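Local atomic coordinates of T-cell surface protein tactile (Homo sapiens, PDB entry 6ARQ), a protein that promotes adhesion of NK cells to target cells by binding PVR, this chain being its first, V-type immunoglobulin domain. Residues Cys26-Val31 against Asn78-Thr83; Val35-Ser40 against Cys99-Tyr104; Cys66-Thr71 against His85-Ser90; Ser40-Lys45 against Ser94-Cys99; Glu12-Thr17 against Tyr113-Gln118. The protein carries 1 engineered substitution. All coordinates share one frame; numbering follows the deposited sequence.

Contact 1 of 5, residues Cys26-Val31 against Asn78-Thr83; sequences CQTQTV and NGSKWT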
# COMPACT_ATOMS: atom_id res chain seq x y z
N CYS A 26 32.11 -13.84 28.84
CA CYS A 26 32.01 -12.82 27.80
C CYS A 26 33.07 -11.76 28.09
O CYS A 26 32.87 -10.89 28.95
CB CYS A 26 30.60 -12.24 27.74
SG CYS A 26 29.33 -13.40 27.17
N GLN A 27 34.24 -11.87 27.44
CA GLN A 27 35.37 -10.96 27.63
C GLN A 27 35.29 -9.80 26.64
O GLN A 27 35.16 -10.02 25.44
CB GLN A 27 36.70 -11.71 27.49
CG GLN A 27 37.89 -10.99 28.13
CD GLN A 27 39.14 -11.84 28.28
OE1 GLN A 27 40.14 -11.40 28.86
NE2 GLN A 27 39.12 -13.08 27.78
N THR A 28 35.37 -8.56 27.16
CA THR A 28 35.31 -7.33 26.36
C THR A 28 36.17 -6.22 27.00
O THR A 28 36.55 -6.32 28.17
CB THR A 28 33.84 -6.89 26.14
OG1 THR A 28 33.81 -5.79 25.24
CG2 THR A 28 33.11 -6.54 27.44
N GLN A 29 36.48 -5.18 26.21
CA GLN A 29 37.27 -4.02 26.63
C GLN A 29 36.61 -2.74 26.12
O GLN A 29 36.13 -2.71 24.98
CB GLN A 29 38.71 -4.15 26.11
CG GLN A 29 39.77 -3.78 27.14
CD GLN A 29 40.51 -2.49 26.85
OE1 GLN A 29 40.19 -1.73 25.93
NE2 GLN A 29 41.53 -2.22 27.64
N THR A 30 36.59 -1.70 26.95
CA THR A 30 35.97 -0.42 26.61
C THR A 30 37.02 0.71 26.57
O THR A 30 38.01 0.67 27.31
CB THR A 30 34.81 -0.09 27.58
OG1 THR A 30 34.14 1.09 27.15
CG2 THR A 30 35.25 0.06 29.03
N VAL A 31 36.79 1.71 25.70
CA VAL A 31 37.64 2.90 25.60
C VAL A 31 37.15 3.86 26.70
O VAL A 31 37.97 4.50 27.37
CB VAL A 31 37.61 3.53 24.17
CG1 VAL A 31 38.36 4.86 24.12
CG2 VAL A 31 38.16 2.56 23.13
N ASN A 78 40.25 -0.82 32.04
CA ASN A 78 38.89 -0.80 31.50
C ASN A 78 38.54 -2.11 30.75
O ASN A 78 37.78 -2.10 29.77
CB ASN A 78 38.64 0.44 30.61
CG ASN A 78 38.71 1.77 31.32
OD1 ASN A 78 38.41 1.90 32.52
ND2 ASN A 78 39.07 2.81 30.58
N GLY A 79 39.07 -3.23 31.25
CA GLY A 79 38.83 -4.57 30.72
C GLY A 79 37.93 -5.36 31.65
O GLY A 79 37.99 -5.17 32.87
N SER A 80 37.08 -6.25 31.10
CA SER A 80 36.16 -7.03 31.92
C SER A 80 36.02 -8.49 31.49
O SER A 80 36.40 -8.87 30.38
CB SER A 80 34.78 -6.38 31.95
OG SER A 80 34.10 -6.52 30.72
N LYS A 81 35.43 -9.29 32.39
CA LYS A 81 35.11 -10.71 32.23
C LYS A 81 33.75 -10.97 32.88
O LYS A 81 33.65 -11.05 34.11
CB LYS A 81 36.21 -11.59 32.83
CG LYS A 81 37.32 -11.95 31.85
CD LYS A 81 38.40 -12.78 32.54
CE LYS A 81 39.37 -13.41 31.57
NZ LYS A 81 38.80 -14.60 30.89
N TRP A 82 32.69 -11.04 32.06
CA TRP A 82 31.31 -11.28 32.48
C TRP A 82 31.08 -12.80 32.42
O TRP A 82 30.94 -13.36 31.33
CB TRP A 82 30.34 -10.46 31.60
CG TRP A 82 28.87 -10.59 31.90
CD1 TRP A 82 27.88 -10.79 30.99
CD2 TRP A 82 28.22 -10.41 33.17
NE1 TRP A 82 26.65 -10.77 31.62
CE2 TRP A 82 26.83 -10.54 32.95
CE3 TRP A 82 28.68 -10.16 34.48
CZ2 TRP A 82 25.90 -10.46 33.99
CZ3 TRP A 82 27.75 -10.09 35.51
CH2 TRP A 82 26.38 -10.24 35.26
N THR A 83 31.10 -13.46 33.59
CA THR A 83 31.01 -14.91 33.70
C THR A 83 29.73 -15.41 34.37
O THR A 83 29.26 -14.82 35.34
CB THR A 83 32.23 -15.44 34.49
OG1 THR A 83 33.41 -14.72 34.10
CG2 THR A 83 32.46 -16.93 34.30
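Asn78, just ahead of its strand, meets Thr30 through backbone and side chain: its O accepts from Thr30 N (3.1 Å, nearly straight at 176°), and its CB lies 3.8 Å from Thr30 CG2. At Gly79 the bare CA is touched by CG of Gln29. Ser80 follows, its N bound to Thr28 O at 3.0 Å, while the return bond from Thr28 N is weak. Ser80 OG, set between its backbone N and carbonyl carbon (chi1 72°), sits 3.4 Å from Thr28 CG2; Thr28 OG1 bonds to Gln109. These antiparallel strands, 22-29 and 79-86, are B and E of the V-type immunoglobulin sandwich. Lys81 turns to the other face of the sheet and runs alongside Gln27, both pointing the same way, with Lys81 CE 3.5 Å from Gln27 OE1. Last comes Trp82, paired with Cys26 through bonds in both directions; Cys26 N reaches Trp82 O at 2.8 Å. Cys26 CB lies at the edge of the Trp82 indole, whose NE1 bonds to Gln38 O.

Contact 2 of 5, residues Val35-Ser40 against Cys99-Tyr104; sequences VQMQWS and CMLVLY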
# COMPACT_ATOMS: atom_id res chain seq x y z
N VAL A 35 28.26 0.20 30.53
CA VAL A 35 26.95 0.73 30.91
C VAL A 35 26.19 -0.32 31.75
O VAL A 35 25.80 -0.01 32.87
CB VAL A 35 26.14 1.21 29.67
CG1 VAL A 35 24.73 1.63 30.05
CG2 VAL A 35 26.87 2.34 28.95
N GLN A 36 25.97 -1.52 31.20
CA GLN A 36 25.24 -2.62 31.85
C GLN A 36 25.52 -3.95 31.15
O GLN A 36 25.93 -3.95 29.99
CB GLN A 36 23.72 -2.33 31.83
CG GLN A 36 22.93 -2.98 32.95
CD GLN A 36 21.45 -2.82 32.75
OE1 GLN A 36 20.81 -3.58 32.02
NE2 GLN A 36 20.87 -1.84 33.42
N MET A 37 25.30 -5.07 31.85
CA MET A 37 25.48 -6.41 31.30
C MET A 37 24.52 -7.40 31.92
O MET A 37 24.19 -7.28 33.09
CB MET A 37 26.93 -6.91 31.42
CG MET A 37 27.56 -6.71 32.77
SD MET A 37 29.35 -6.78 32.62
CE MET A 37 29.70 -5.13 31.98
N GLN A 38 24.04 -8.37 31.11
CA GLN A 38 23.08 -9.37 31.58
C GLN A 38 23.32 -10.76 31.00
O GLN A 38 23.95 -10.90 29.95
CB GLN A 38 21.63 -8.91 31.26
CG GLN A 38 21.32 -8.75 29.78
CD GLN A 38 19.99 -8.09 29.54
OE1 GLN A 38 19.77 -6.93 29.90
NE2 GLN A 38 19.08 -8.80 28.89
N TRP A 39 22.81 -11.78 31.71
CA TRP A 39 22.82 -13.20 31.34
C TRP A 39 21.37 -13.67 31.28
O TRP A 39 20.58 -13.32 32.17
CB TRP A 39 23.63 -14.05 32.33
CG TRP A 39 25.09 -14.19 31.99
CD1 TRP A 39 26.15 -13.74 32.72
CD2 TRP A 39 25.65 -14.88 30.86
NE1 TRP A 39 27.33 -14.05 32.09
CE2 TRP A 39 27.05 -14.75 30.94
CE3 TRP A 39 25.09 -15.57 29.77
CZ2 TRP A 39 27.91 -15.30 29.99
CZ3 TRP A 39 25.95 -16.11 28.82
CH2 TRP A 39 27.34 -15.98 28.94
N SER A 40 21.02 -14.44 30.25
CA SER A 40 19.65 -14.97 30.08
C SER A 40 19.63 -16.26 29.28
O SER A 40 20.50 -16.47 28.43
CB SER A 40 18.75 -13.93 29.42
OG SER A 40 19.29 -13.48 28.18
N CYS A 99 24.46 -13.52 26.45
CA CYS A 99 24.99 -12.42 27.25
C CYS A 99 24.91 -11.15 26.42
O CYS A 99 25.14 -11.17 25.21
CB CYS A 99 26.40 -12.70 27.77
SG CYS A 99 27.74 -12.24 26.63
N MET A 100 24.51 -10.05 27.07
CA MET A 100 24.39 -8.75 26.41
C MET A 100 25.25 -7.75 27.16
O MET A 100 25.06 -7.55 28.36
CB MET A 100 22.93 -8.31 26.35
CG MET A 100 22.68 -7.26 25.30
SD MET A 100 20.96 -6.70 25.26
CE MET A 100 20.18 -8.08 24.39
N LEU A 101 26.22 -7.16 26.46
CA LEU A 101 27.14 -6.19 27.04
C LEU A 101 26.91 -4.82 26.43
O LEU A 101 27.11 -4.63 25.23
CB LEU A 101 28.60 -6.64 26.85
CG LEU A 101 29.03 -7.92 27.57
CD1 LEU A 101 30.01 -8.70 26.73
CD2 LEU A 101 29.64 -7.62 28.92
N VAL A 102 26.47 -3.86 27.26
CA VAL A 102 26.24 -2.48 26.82
C VAL A 102 27.46 -1.67 27.24
O VAL A 102 27.78 -1.57 28.42
CB VAL A 102 24.90 -1.87 27.33
CG1 VAL A 102 24.64 -0.51 26.68
CG2 VAL A 102 23.72 -2.81 27.08
N LEU A 103 28.19 -1.14 26.24
CA LEU A 103 29.42 -0.37 26.40
C LEU A 103 29.26 1.03 25.83
O LEU A 103 28.50 1.23 24.88
CB LEU A 103 30.56 -1.10 25.65
CG LEU A 103 31.35 -2.18 26.39
CD1 LEU A 103 30.57 -3.49 26.50
CD2 LEU A 103 32.65 -2.48 25.67
N TYR A 104 30.00 2.00 26.39
CA TYR A 104 29.97 3.37 25.88
C TYR A 104 31.39 3.82 25.49
O TYR A 104 32.30 3.76 26.33
CB TYR A 104 29.35 4.35 26.89
CG TYR A 104 28.75 5.57 26.22
CD1 TYR A 104 29.53 6.69 25.92
CD2 TYR A 104 27.40 5.60 25.85
CE1 TYR A 104 28.99 7.79 25.27
CE2 TYR A 104 26.85 6.70 25.21
CZ TYR A 104 27.64 7.80 24.92
OH TYR A 104 27.10 8.89 24.29
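Trp39 carries CG anti to its carbonyl carbon (chi1 -90°) and turns its ring about the next bond (chi2 116°), bringing one face of the indole toward Cys99 CB. That CB stands 3.5 Å from the centroid of the six-membered ring, a CH-pi contact only 6° off the normal; Cys99 SG, set between its backbone N and carbonyl carbon, approaches the same ring obliquely at 4.7 Å. The pair belongs to the pin of the immunoglobulin V domain: strands C and F, 33-42 and 95-104, run antiparallel, Cys99 is disulfide-bonded to Cys26 of the facing sheet, and Trp39 stacks on Trp82. On the sheet face that carries Trp39 and Cys99, Leu101 CD2 packs against Met37, 3.8 Å from its CB and equally near its SD. Gln38 and Met100 extend side by side on the other face, where a second protein chain packs against them. Their backbones are bonded both ways, with Gln38 N to Met100 O at 3.0 Å. Farther along, Val35 and Gln36 both face Val102 in a classic beta bulge: Val102 O takes a bond from Val35 N at 2.8 Å and a weak one from Gln36 N. Val35 CB packs 3.8 Å from Val102 CG1, and its CG2 reaches Tyr104 CB.

Contact 3 of 5, residues Cys66-Thr71 against His85-Ser90; sequences CESLVT and HLRNMS. With NAG (2-acetamido-2-deoxy-beta-D-glucopyranose), chain F.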
# COMPACT_ATOMS: atom_id res chain seq x y z
N CYS A 66 22.66 -16.59 45.22
CA CYS A 66 23.08 -16.44 43.82
C CYS A 66 24.53 -15.94 43.76
O CYS A 66 25.00 -15.50 42.71
CB CYS A 66 22.13 -15.48 43.10
SG CYS A 66 22.16 -13.79 43.74
N GLU A 67 25.23 -16.01 44.92
CA GLU A 67 26.62 -15.59 45.15
C GLU A 67 27.59 -16.30 44.20
O GLU A 67 28.51 -15.66 43.69
CB GLU A 67 26.99 -15.87 46.62
CG GLU A 67 28.35 -15.33 47.06
CD GLU A 67 28.43 -14.63 48.40
OE1 GLU A 67 29.53 -14.13 48.72
OE2 GLU A 67 27.41 -14.57 49.12
N SER A 68 27.39 -17.60 43.95
CA SER A 68 28.25 -18.41 43.09
C SER A 68 27.63 -18.67 41.69
O SER A 68 28.03 -19.61 41.00
CB SER A 68 28.59 -19.73 43.78
OG SER A 68 27.43 -20.42 44.21
N LEU A 69 26.69 -17.82 41.25
CA LEU A 69 26.03 -17.95 39.95
C LEU A 69 26.68 -17.06 38.88
O LEU A 69 26.85 -17.52 37.75
CB LEU A 69 24.52 -17.63 40.08
CG LEU A 69 23.61 -17.92 38.88
CD1 LEU A 69 23.41 -19.42 38.66
CD2 LEU A 69 22.27 -17.27 39.06
N VAL A 70 27.02 -15.81 39.23
CA VAL A 70 27.65 -14.85 38.30
C VAL A 70 28.85 -14.14 38.95
O VAL A 70 28.90 -13.99 40.17
CB VAL A 70 26.66 -13.81 37.71
CG1 VAL A 70 25.77 -14.44 36.63
CG2 VAL A 70 25.82 -13.14 38.79
N THR A 71 29.82 -13.71 38.11
CA THR A 71 31.04 -13.00 38.52
C THR A 71 31.42 -11.96 37.45
O THR A 71 31.28 -12.22 36.25
CB THR A 71 32.21 -13.99 38.77
OG1 THR A 71 31.77 -15.07 39.60
CG2 THR A 71 33.43 -13.33 39.41
N HIS A 85 28.42 -19.04 36.03
CA HIS A 85 28.91 -20.32 36.55
C HIS A 85 27.82 -21.37 36.62
O HIS A 85 26.74 -21.13 37.16
CB HIS A 85 29.54 -20.13 37.93
CG HIS A 85 30.68 -19.16 37.93
ND1 HIS A 85 31.94 -19.52 37.49
CD2 HIS A 85 30.70 -17.86 38.30
CE1 HIS A 85 32.68 -18.44 37.61
NE2 HIS A 85 31.98 -17.41 38.10
N LEU A 86 28.12 -22.56 36.06
CA LEU A 86 27.24 -23.73 36.04
C LEU A 86 28.04 -24.93 36.55
O LEU A 86 29.08 -25.25 35.99
CB LEU A 86 26.69 -23.99 34.62
CG LEU A 86 25.85 -22.87 33.99
CD1 LEU A 86 25.86 -22.96 32.48
CD2 LEU A 86 24.42 -22.88 34.52
N ARG A 87 27.58 -25.54 37.66
CA ARG A 87 28.26 -26.67 38.31
C ARG A 87 27.36 -27.89 38.44
O ARG A 87 26.16 -27.74 38.68
CB ARG A 87 28.77 -26.25 39.70
CG ARG A 87 29.79 -25.12 39.67
CD ARG A 87 30.19 -24.68 41.06
NE ARG A 87 30.77 -23.33 41.05
CZ ARG A 87 30.07 -22.21 41.21
NH1 ARG A 87 28.76 -22.27 41.41
NH2 ARG A 87 30.68 -21.04 41.18
N ASN A 88 27.95 -29.11 38.32
CA ASN A 88 27.28 -30.43 38.41
C ASN A 88 25.98 -30.42 37.58
O ASN A 88 24.89 -30.66 38.09
CB ASN A 88 27.02 -30.82 39.88
CG ASN A 88 27.47 -32.22 40.23
OD1 ASN A 88 26.97 -33.22 39.69
ND2 ASN A 88 28.41 -32.32 41.15
N MET A 89 26.14 -30.11 36.28
CA MET A 89 25.07 -29.95 35.30
C MET A 89 24.33 -31.24 34.96
O MET A 89 24.91 -32.33 35.00
CB MET A 89 25.63 -29.34 34.01
CG MET A 89 26.20 -27.94 34.19
SD MET A 89 26.86 -27.23 32.67
CE MET A 89 28.36 -28.16 32.49
N SER A 90 23.05 -31.09 34.58
CA SER A 90 22.14 -32.15 34.15
C SER A 90 21.56 -31.80 32.76
O SER A 90 21.92 -30.75 32.20
CB SER A 90 21.03 -32.37 35.17
OG SER A 90 20.03 -31.37 35.12
C1 NAG F . 35.98 -21.99 36.03
C2 NAG F . 35.85 -21.50 37.47
C3 NAG F . 36.71 -22.41 38.35
C4 NAG F . 36.35 -23.88 38.15
C5 NAG F . 36.46 -24.27 36.68
C6 NAG F . 35.97 -25.67 36.38
C7 NAG F . 35.93 -19.23 38.47
C8 NAG F . 36.49 -17.84 38.33
N2 NAG F . 36.32 -20.12 37.54
O3 NAG F . 36.55 -22.06 39.72
O4 NAG F . 37.22 -24.70 38.92
O5 NAG F . 35.65 -23.38 35.88
O6 NAG F . 36.01 -25.94 34.98
O7 NAG F . 35.16 -19.53 39.38
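The open end of the hairpin formed by strands 70-73 and 79-86, D and E of the immunoglobulin fold, is where Leu69 and Ser68 meet His85 and Arg87. Backbone pairing contributes one bond here, His85 N to Leu69 O at 2.8 Å, and side chains do the rest. His85 points toward the other segment, its CG anti to the carbonyl carbon (chi1 -58°), and NE2 at the ring edge lies 2.8 Å from Thr71 OG1 in a hydrogen bond whose donor may be either group. ND1 makes a weak bond to Asn23, so the imidazole has polar partners at both nitrogens, which should restrict its rotation. Between them, CE1 comes 3.2 Å from O7 of the NAG, part of a glycan attached to the protein itself; this acetamide oxygen approaches the ring obliquely. Two residues on, Arg87 extends from CG to NE and grips Ser68 O end-on with both terminal nitrogens, NH1 at 2.8 Å and NH2 at 3.0 Å. The oxygen lies close to the guanidinium plane, although both bonds are bent, at 146° and 135°. Leu69 and Val70 point away from His85-Ser90, Leu69 onto Ile49 and Val70 onto Ala50, both in strand 46-53, while Leu86 turns to Val22 and Leu24 of strand 22-29 and to Leu115 of strand 107-117.

Contact 4 of 5, residues Ser40-Lys45 against Ser94-Cys99; sequences SKVTNK and SGRYEC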
# COMPACT_ATOMS: atom_id res chain seq x y z
N SER A 40 21.02 -14.44 30.25
CA SER A 40 19.65 -14.97 30.08
C SER A 40 19.63 -16.26 29.28
O SER A 40 20.50 -16.47 28.43
CB SER A 40 18.75 -13.93 29.42
OG SER A 40 19.29 -13.48 28.18
N LYS A 41 18.65 -17.13 29.56
CA LYS A 41 18.45 -18.37 28.82
C LYS A 41 17.34 -18.14 27.79
O LYS A 41 16.27 -17.65 28.15
CB LYS A 41 18.12 -19.55 29.76
CG LYS A 41 18.27 -20.92 29.09
CD LYS A 41 17.85 -22.06 30.00
CE LYS A 41 18.01 -23.40 29.31
NZ LYS A 41 17.53 -24.51 30.17
N VAL A 42 17.62 -18.43 26.51
CA VAL A 42 16.66 -18.22 25.43
C VAL A 42 16.14 -19.55 24.89
O VAL A 42 16.92 -20.42 24.47
CB VAL A 42 17.17 -17.29 24.29
CG1 VAL A 42 17.07 -15.82 24.70
CG2 VAL A 42 18.59 -17.63 23.86
N THR A 43 14.81 -19.72 24.96
CA THR A 43 14.04 -20.89 24.49
C THR A 43 12.82 -20.32 23.75
O THR A 43 13.00 -19.66 22.73
CB THR A 43 13.70 -21.83 25.66
OG1 THR A 43 13.12 -21.08 26.73
CG2 THR A 43 14.90 -22.63 26.17
N ASN A 44 11.60 -20.54 24.28
CA ASN A 44 10.37 -19.99 23.72
C ASN A 44 10.25 -18.53 24.15
O ASN A 44 9.68 -17.70 23.43
CB ASN A 44 9.15 -20.79 24.19
CG ASN A 44 9.02 -22.15 23.56
OD1 ASN A 44 9.91 -23.01 23.66
ND2 ASN A 44 7.89 -22.40 22.93
N LYS A 45 10.83 -18.22 25.33
CA LYS A 45 10.86 -16.89 25.95
C LYS A 45 12.27 -16.56 26.45
O LYS A 45 13.08 -17.47 26.66
CB LYS A 45 9.84 -16.79 27.11
CG LYS A 45 9.37 -18.12 27.72
CD LYS A 45 8.06 -17.94 28.49
CE LYS A 45 7.39 -19.24 28.82
NZ LYS A 45 8.09 -19.97 29.92
N SER A 94 20.82 -27.89 29.80
CA SER A 94 21.10 -27.78 28.36
C SER A 94 20.18 -26.75 27.69
O SER A 94 18.97 -26.75 27.93
CB SER A 94 20.95 -29.14 27.68
OG SER A 94 21.24 -29.08 26.29
N GLY A 95 20.77 -25.88 26.88
CA GLY A 95 20.06 -24.83 26.16
C GLY A 95 20.93 -23.67 25.73
O GLY A 95 22.15 -23.68 25.95
N ARG A 96 20.30 -22.65 25.11
CA ARG A 96 20.98 -21.45 24.63
C ARG A 96 21.02 -20.38 25.72
O ARG A 96 19.99 -20.02 26.28
CB ARG A 96 20.28 -20.90 23.38
CG ARG A 96 20.77 -21.51 22.07
CD ARG A 96 19.76 -21.34 20.94
NE ARG A 96 19.50 -19.93 20.62
CZ ARG A 96 20.05 -19.27 19.61
NH1 ARG A 96 20.91 -19.88 18.80
NH2 ARG A 96 19.75 -18.00 19.40
N TYR A 97 22.23 -19.88 26.02
CA TYR A 97 22.49 -18.83 27.01
C TYR A 97 23.10 -17.62 26.31
O TYR A 97 24.16 -17.74 25.69
CB TYR A 97 23.42 -19.35 28.13
CG TYR A 97 22.79 -20.39 29.02
CD1 TYR A 97 22.08 -20.03 30.15
CD2 TYR A 97 22.93 -21.75 28.74
CE1 TYR A 97 21.50 -20.99 30.98
CE2 TYR A 97 22.36 -22.72 29.56
CZ TYR A 97 21.64 -22.34 30.68
OH TYR A 97 21.07 -23.28 31.50
N GLU A 98 22.43 -16.47 26.40
CA GLU A 98 22.88 -15.24 25.76
C GLU A 98 23.35 -14.21 26.77
O GLU A 98 22.72 -14.04 27.82
CB GLU A 98 21.74 -14.64 24.91
CG GLU A 98 22.18 -13.53 23.97
CD GLU A 98 21.10 -12.55 23.56
OE1 GLU A 98 21.21 -11.36 23.92
OE2 GLU A 98 20.14 -12.97 22.86
N CYS A 99 24.46 -13.52 26.45
CA CYS A 99 24.99 -12.42 27.25
C CYS A 99 24.91 -11.15 26.42
O CYS A 99 25.14 -11.17 25.21
CB CYS A 99 26.40 -12.70 27.77
SG CYS A 99 27.74 -12.24 26.63
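Lys41 lies across the Tyr97 ring, its chain extended beyond CG. CB is 3.9 Å from Tyr97 CE1. CG, anti to the backbone N (chi1 -164°), sits over one face of the ring, offset toward the rim, in a CH-pi contact 4.0 Å from the centroid, and is 3.4 Å from Arg96 O. CD passes close to Tyr97 CZ and OH. CE is 3.7 Å from Ser94 O and 3.8 Å from Tyr97 OH, and NZ ends in a weak bond to Ser94 O. The phenol hydroxyl is itself bonded to Val93 O. This is the tyrosine corner usual near the start of strand F in immunoglobulin domains, here beside the end of strand C. Ser40 and Glu98 tie the two strands with bonds in both directions, Glu98 N to Ser40 O being 2.8 Å, and Val42 N adds one to Arg96 O at 2.9 Å. On the face away from Tyr97, Val42 CG2 packs 3.7 Å from Arg96 CB, while the guanidinium of Arg96 forms a salt bridge with Glu11.

Contact 5 of 5, residues Glu12-Thr17 against Tyr113-Gln118; sequences ENVYAT and YNLLIQ
Glu12 O receives Asn114 N at 2.8 Å, the first rung of a parallel ladder that alternates between the strands: Val14 N to Asn114 O, Leu116 N to Val14 O at 2.8 Å, Ala16 N to Leu116 O, and Gln118 N to Ala16 O. Most are close to straight, Val14 N to Asn114 O at 178°, though there the donor stands above the carbonyl plane. One side-chain bond joins them, Asn114 ND2 to Asn13 OD1 at 3.2 Å, between amides that lie side by side with planes 51° apart. Beyond it on that face, Leu116 CD1 sits over the Tyr15 ring, 4.1 Å from the centroid in a CH-pi contact, and the poorly ordered Gln118 brings OE1 near Tyr15 CD1. The other face is largely apolar. Val14, with CG1 anti to the backbone N (chi1 -176°), puts CG1 against Leu115 CD1 and CG2 at the edge of the Tyr113 ring, 3.7 Å from CD1. Ala16 CB meets Ile117 CD1 at 3.9 Å. Glu12 runs beside Tyr113, whose hydroxyl is bonded to Thr25 O. Strand 9-16 thus joins strand 107-117 as the A' strand of a V-type domain pairs with G. With just one side-chain hydrogen bond between the segments, the polar hold on this edge strand depends mainly on main-chain pairing, backed by apolar packing toward the facing sheet.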
# COMPACT_ATOMS: atom_id res chain seq x y z
N GLU A 12 28.22 -19.79 19.56
CA GLU A 12 29.21 -20.81 19.88
C GLU A 12 28.58 -22.04 20.54
O GLU A 12 27.70 -21.90 21.39
CB GLU A 12 30.30 -20.24 20.81
CG GLU A 12 31.64 -20.94 20.68
CD GLU A 12 32.53 -20.85 21.89
OE1 GLU A 12 32.94 -19.72 22.26
OE2 GLU A 12 32.86 -21.91 22.47
N ASN A 13 29.05 -23.24 20.16
CA ASN A 13 28.59 -24.51 20.70
C ASN A 13 29.52 -24.99 21.82
O ASN A 13 30.74 -25.01 21.65
CB ASN A 13 28.48 -25.58 19.60
CG ASN A 13 27.20 -25.55 18.79
OD1 ASN A 13 26.16 -25.03 19.22
ND2 ASN A 13 27.24 -26.16 17.62
N VAL A 14 28.93 -25.33 22.98
CA VAL A 14 29.66 -25.81 24.16
C VAL A 14 29.15 -27.22 24.49
O VAL A 14 27.95 -27.41 24.69
CB VAL A 14 29.54 -24.84 25.38
CG1 VAL A 14 30.39 -25.33 26.55
CG2 VAL A 14 29.92 -23.41 25.01
N TYR A 15 30.07 -28.20 24.52
CA TYR A 15 29.72 -29.58 24.82
C TYR A 15 30.26 -29.99 26.18
O TYR A 15 31.42 -29.73 26.50
CB TYR A 15 30.24 -30.53 23.73
CG TYR A 15 29.53 -30.37 22.40
CD1 TYR A 15 28.34 -31.05 22.14
CD2 TYR A 15 30.04 -29.55 21.41
CE1 TYR A 15 27.68 -30.91 20.93
CE2 TYR A 15 29.39 -29.40 20.18
CZ TYR A 15 28.21 -30.08 19.95
OH TYR A 15 27.56 -29.94 18.74
N ALA A 16 29.39 -30.62 26.99
CA ALA A 16 29.70 -31.10 28.34
C ALA A 16 28.91 -32.38 28.65
O ALA A 16 28.05 -32.77 27.85
CB ALA A 16 29.39 -30.02 29.36
N THR A 17 29.20 -33.04 29.78
CA THR A 17 28.50 -34.26 30.20
C THR A 17 27.77 -34.02 31.54
O THR A 17 27.75 -32.88 32.03
CB THR A 17 29.48 -35.46 30.24
OG1 THR A 17 28.74 -36.66 30.40
CG2 THR A 17 30.55 -35.34 31.34
N TYR A 113 25.73 -18.74 23.64
CA TYR A 113 26.37 -20.01 23.96
C TYR A 113 25.32 -21.11 23.96
O TYR A 113 24.41 -21.09 24.78
CB TYR A 113 27.05 -19.94 25.34
CG TYR A 113 28.34 -19.15 25.38
CD1 TYR A 113 29.55 -19.73 25.02
CD2 TYR A 113 28.36 -17.84 25.85
CE1 TYR A 113 30.75 -19.01 25.09
CE2 TYR A 113 29.54 -17.11 25.93
CZ TYR A 113 30.74 -17.70 25.55
OH TYR A 113 31.92 -17.00 25.62
N ASN A 114 25.44 -22.06 23.02
CA ASN A 114 24.52 -23.19 22.95
C ASN A 114 25.14 -24.35 23.71
O ASN A 114 26.03 -25.03 23.20
CB ASN A 114 24.17 -23.55 21.50
CG ASN A 114 23.11 -24.62 21.34
OD1 ASN A 114 22.17 -24.75 22.15
ND2 ASN A 114 23.21 -25.40 20.28
N LEU A 115 24.73 -24.52 24.98
CA LEU A 115 25.24 -25.55 25.87
C LEU A 115 24.50 -26.86 25.63
O LEU A 115 23.28 -26.92 25.76
CB LEU A 115 25.12 -25.11 27.34
CG LEU A 115 25.61 -26.08 28.43
CD1 LEU A 115 27.13 -26.24 28.40
CD2 LEU A 115 25.16 -25.62 29.79
N LEU A 116 25.26 -27.91 25.27
CA LEU A 116 24.74 -29.24 24.99
C LEU A 116 25.31 -30.24 25.98
O LEU A 116 26.53 -30.36 26.11
CB LEU A 116 25.06 -29.66 23.54
CG LEU A 116 24.43 -28.81 22.44
CD1 LEU A 116 25.48 -28.02 21.68
CD2 LEU A 116 23.62 -29.66 21.49
N ILE A 117 24.42 -30.93 26.73
CA ILE A 117 24.81 -31.93 27.73
C ILE A 117 24.63 -33.32 27.12
O ILE A 117 23.51 -33.71 26.76
CB ILE A 117 24.03 -31.75 29.07
CG1 ILE A 117 24.14 -30.30 29.65
CG2 ILE A 117 24.42 -32.82 30.11
CD1 ILE A 117 25.58 -29.75 30.03
N GLN A 118 25.74 -34.06 26.97
CA GLN A 118 25.78 -35.41 26.40
C GLN A 118 26.09 -36.45 27.48
O GLN A 118 25.18 -36.98 28.10
CB GLN A 118 26.82 -35.49 25.27
CG GLN A 118 26.44 -34.70 24.02
CD GLN A 118 27.49 -34.81 22.94
OE1 GLN A 118 28.61 -34.32 23.07
NE2 GLN A 118 27.13 -35.44 21.83

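Contact 2 is the buried one, contact 5 lies at the surface, and contacts 1, 3 and 4 are partly buried. Contacts 2 and 4 are successive lengths of one strand pair, sharing Ser40 and Cys99; contact 5 extends their sheet through strand 107-117. Contacts 1 and 3 lie in the facing sheet and share strand 79-86. The Cys26-Cys99 disulfide ties contact 1 to contacts 2 and 4. Antiparallel ladders carry contacts 1, 2 and 4, a parallel one contact 5, whereas contact 3 relies chiefly on side-chain polar groups beside a glycan. Contact 2 holds the Trp39-Cys99 packing, while charged side chains take part in contacts 1, 3, 4 and 5.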